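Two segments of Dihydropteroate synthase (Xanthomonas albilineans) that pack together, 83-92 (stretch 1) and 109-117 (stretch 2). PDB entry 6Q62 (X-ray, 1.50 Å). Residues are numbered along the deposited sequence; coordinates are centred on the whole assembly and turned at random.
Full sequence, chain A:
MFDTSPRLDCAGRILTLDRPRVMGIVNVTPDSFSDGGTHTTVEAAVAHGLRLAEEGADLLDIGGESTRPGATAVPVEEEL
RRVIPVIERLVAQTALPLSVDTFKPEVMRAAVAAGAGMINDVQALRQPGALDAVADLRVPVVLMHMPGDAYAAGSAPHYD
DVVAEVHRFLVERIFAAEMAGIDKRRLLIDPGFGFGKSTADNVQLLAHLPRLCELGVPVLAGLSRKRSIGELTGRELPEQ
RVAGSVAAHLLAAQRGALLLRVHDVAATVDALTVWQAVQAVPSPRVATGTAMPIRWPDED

Stretch 1 83-92: VIPVIERLVA
Stretch 2 109-117: RAAVAAGAG

Stretch 1 is helical throughout, and the helix runs on beyond both ends. Stretch 2 is helical from R109 toward A114, then turns off at G115. The two helices run in nearly the same direction, with axes 9.1 Å apart at closest and a crossing angle of -23°. I84 lies nearest A111 (CA to CA 6.0 Å), E88 nearest A114 (CA to CA 5.6 Å), and V91 nearest G115 (CA to CA 5.9 Å). No hydrogen bond crosses the interface. Apolar packing holds it, burying 340 Å² summed over both sides.

I84 leaves its backbone sideways, yet with chi1 and chi2 both m its end reaches over. Its CD1 lies 3.6 Å from N of A111 and 3.9 Å from CB of A110; its CG2 lies 4.0 Å from CB of A114. P85 has no backbone N-H to give, and the helix kinks there. P85 faces away; V86, R89 and L90 are out of reach.

I87 is buried and points toward stretch 2, chi1 m and chi2 t. Its CD1 meets CB of A111 at 3.6 Å. Its CG2 lies 4.0 Å from CB of A114 and 3.6 Å from N of A116. The alanine side chains here are single methyls. E88 is exposed at the edge of the contact; its CG lies 4.0 Å from CB of A114.

V91, chi1 p, sets CG1 3.7 Å from O of A114 and CG2 3.8 Å from O of G115. G115 has phi 128° and psi -4° in a Schellman motif; N of A116 bonds to O of A111 (2.9 Å), and N of G115 to O of V112 (3.0 Å). A CB on G115 would jam against the preceding carbonyl and sit 3.0 Å from CG1 of V91. Glycine avoids both clashes.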

# COMPACT_ATOMS: atom_id res chain seq x y z
N VAL A 83 -14.96 20.39 -19.73
CA VAL A 83 -14.33 19.15 -20.19
C VAL A 83 -13.85 19.20 -21.64
O VAL A 83 -12.82 18.59 -21.92
CB VAL A 83 -15.17 17.86 -19.92
CG1 VAL A 83 -15.50 17.74 -18.44
CG2 VAL A 83 -16.46 17.78 -20.76
N ILE A 84 -14.56 19.89 -22.56
CA ILE A 84 -14.14 19.81 -23.98
C ILE A 84 -12.75 20.39 -24.23
O ILE A 84 -11.94 19.71 -24.87
CB ILE A 84 -15.22 20.40 -24.94
CG1 ILE A 84 -16.58 19.69 -24.75
CG2 ILE A 84 -14.72 20.41 -26.42
CD1 ILE A 84 -16.54 18.14 -24.94
N PRO A 85 -12.40 21.61 -23.74
CA PRO A 85 -11.04 22.12 -24.03
C PRO A 85 -9.96 21.23 -23.39
O PRO A 85 -8.88 21.07 -23.96
CB PRO A 85 -11.05 23.53 -23.43
CG PRO A 85 -12.48 23.86 -23.21
CD PRO A 85 -13.19 22.59 -22.97
N VAL A 86 -10.26 20.62 -22.23
CA VAL A 86 -9.31 19.71 -21.56
C VAL A 86 -9.08 18.44 -22.38
O VAL A 86 -7.93 18.05 -22.60
CB VAL A 86 -9.75 19.40 -20.11
CG1 VAL A 86 -8.84 18.34 -19.44
CG2 VAL A 86 -9.75 20.69 -19.29
N ILE A 87 -10.17 17.84 -22.89
CA ILE A 87 -10.05 16.65 -23.75
C ILE A 87 -9.26 17.02 -25.03
O ILE A 87 -8.37 16.27 -25.42
CB ILE A 87 -11.45 16.07 -24.08
CG1 ILE A 87 -12.09 15.49 -22.80
CG2 ILE A 87 -11.36 15.00 -25.18
CD1 ILE A 87 -13.56 15.29 -22.87
N GLU A 88 -9.58 18.16 -25.66
CA GLU A 88 -8.91 18.56 -26.92
C GLU A 88 -7.39 18.70 -26.70
O GLU A 88 -6.59 18.20 -27.50
CB GLU A 88 -9.50 19.87 -27.47
CG GLU A 88 -10.93 19.71 -27.97
CD GLU A 88 -11.63 20.96 -28.44
OE1 GLU A 88 -11.27 22.06 -27.96
OE2 GLU A 88 -12.57 20.85 -29.26
N ARG A 89 -7.00 19.31 -25.58
CA ARG A 89 -5.58 19.49 -25.27
C ARG A 89 -4.90 18.18 -24.88
O ARG A 89 -3.81 17.90 -25.37
CB ARG A 89 -5.40 20.57 -24.20
CG ARG A 89 -5.56 21.98 -24.75
CD ARG A 89 -6.15 22.93 -23.73
NE ARG A 89 -6.22 24.32 -24.21
CZ ARG A 89 -7.21 24.84 -24.93
NH1 ARG A 89 -8.25 24.10 -25.28
NH2 ARG A 89 -7.16 26.11 -25.32
N LEU A 90 -5.54 17.37 -24.02
CA LEU A 90 -4.96 16.10 -23.59
C LEU A 90 -4.86 15.06 -24.72
O LEU A 90 -3.90 14.29 -24.74
CB LEU A 90 -5.67 15.51 -22.35
CG LEU A 90 -5.44 16.24 -21.02
CD1 LEU A 90 -6.30 15.64 -19.93
CD2 LEU A 90 -3.94 16.21 -20.59
N VAL A 91 -5.82 15.03 -25.66
CA VAL A 91 -5.75 14.07 -26.77
C VAL A 91 -4.53 14.39 -27.68
O VAL A 91 -3.88 13.47 -28.17
CB VAL A 91 -7.10 13.94 -27.53
CG1 VAL A 91 -7.41 15.16 -28.40
CG2 VAL A 91 -7.14 12.65 -28.35
N ALA A 92 -4.19 15.68 -27.79
CA ALA A 92 -3.04 16.14 -28.58
C ALA A 92 -1.70 15.97 -27.83
O ALA A 92 -0.64 15.88 -28.48
CB ALA A 92 -3.23 17.60 -28.94
N ARG A 109 -21.54 12.68 -26.31
CA ARG A 109 -21.33 12.86 -27.75
C ARG A 109 -20.27 13.89 -28.06
O ARG A 109 -19.40 13.65 -28.90
CB ARG A 109 -22.66 13.23 -28.44
CG ARG A 109 -23.69 12.12 -28.37
CD ARG A 109 -24.92 12.52 -29.17
NE ARG A 109 -25.95 11.49 -29.16
CZ ARG A 109 -26.04 10.51 -30.04
NH1 ARG A 109 -25.11 10.36 -30.99
NH2 ARG A 109 -27.03 9.64 -29.97
N ALA A 110 -20.35 15.06 -27.42
CA ALA A 110 -19.38 16.14 -27.66
C ALA A 110 -17.97 15.72 -27.22
O ALA A 110 -16.99 16.02 -27.92
CB ALA A 110 -19.81 17.41 -26.92
N ALA A 111 -17.86 15.00 -26.10
CA ALA A 111 -16.56 14.56 -25.60
C ALA A 111 -15.90 13.56 -26.52
O ALA A 111 -14.71 13.71 -26.82
CB ALA A 111 -16.70 13.99 -24.20
N VAL A 112 -16.67 12.59 -27.05
CA VAL A 112 -16.13 11.62 -28.01
C VAL A 112 -15.72 12.32 -29.31
O VAL A 112 -14.64 12.04 -29.82
CB VAL A 112 -17.07 10.42 -28.23
CG1 VAL A 112 -16.56 9.52 -29.37
CG2 VAL A 112 -17.20 9.61 -26.94
N ALA A 113 -16.51 13.30 -29.79
CA ALA A 113 -16.12 14.05 -30.99
C ALA A 113 -14.84 14.82 -30.77
O ALA A 113 -14.04 14.94 -31.69
CB ALA A 113 -17.23 15.00 -31.42
N ALA A 114 -14.60 15.26 -29.52
CA ALA A 114 -13.41 16.01 -29.12
C ALA A 114 -12.17 15.11 -28.89
O ALA A 114 -11.06 15.62 -28.77
CB ALA A 114 -13.71 16.82 -27.85
N GLY A 115 -12.36 13.79 -28.80
CA GLY A 115 -11.26 12.86 -28.62
C GLY A 115 -11.34 11.86 -27.49
O GLY A 115 -10.43 11.03 -27.36
N ALA A 116 -12.41 11.92 -26.65
CA ALA A 116 -12.56 10.95 -25.58
C ALA A 116 -12.81 9.57 -26.20
O ALA A 116 -13.45 9.48 -27.25
CB ALA A 116 -13.72 11.33 -24.67
N GLY A 117 -12.27 8.53 -25.56
CA GLY A 117 -12.37 7.15 -26.02
C GLY A 117 -13.13 6.22 -25.10
O GLY A 117 -13.19 5.02 -25.37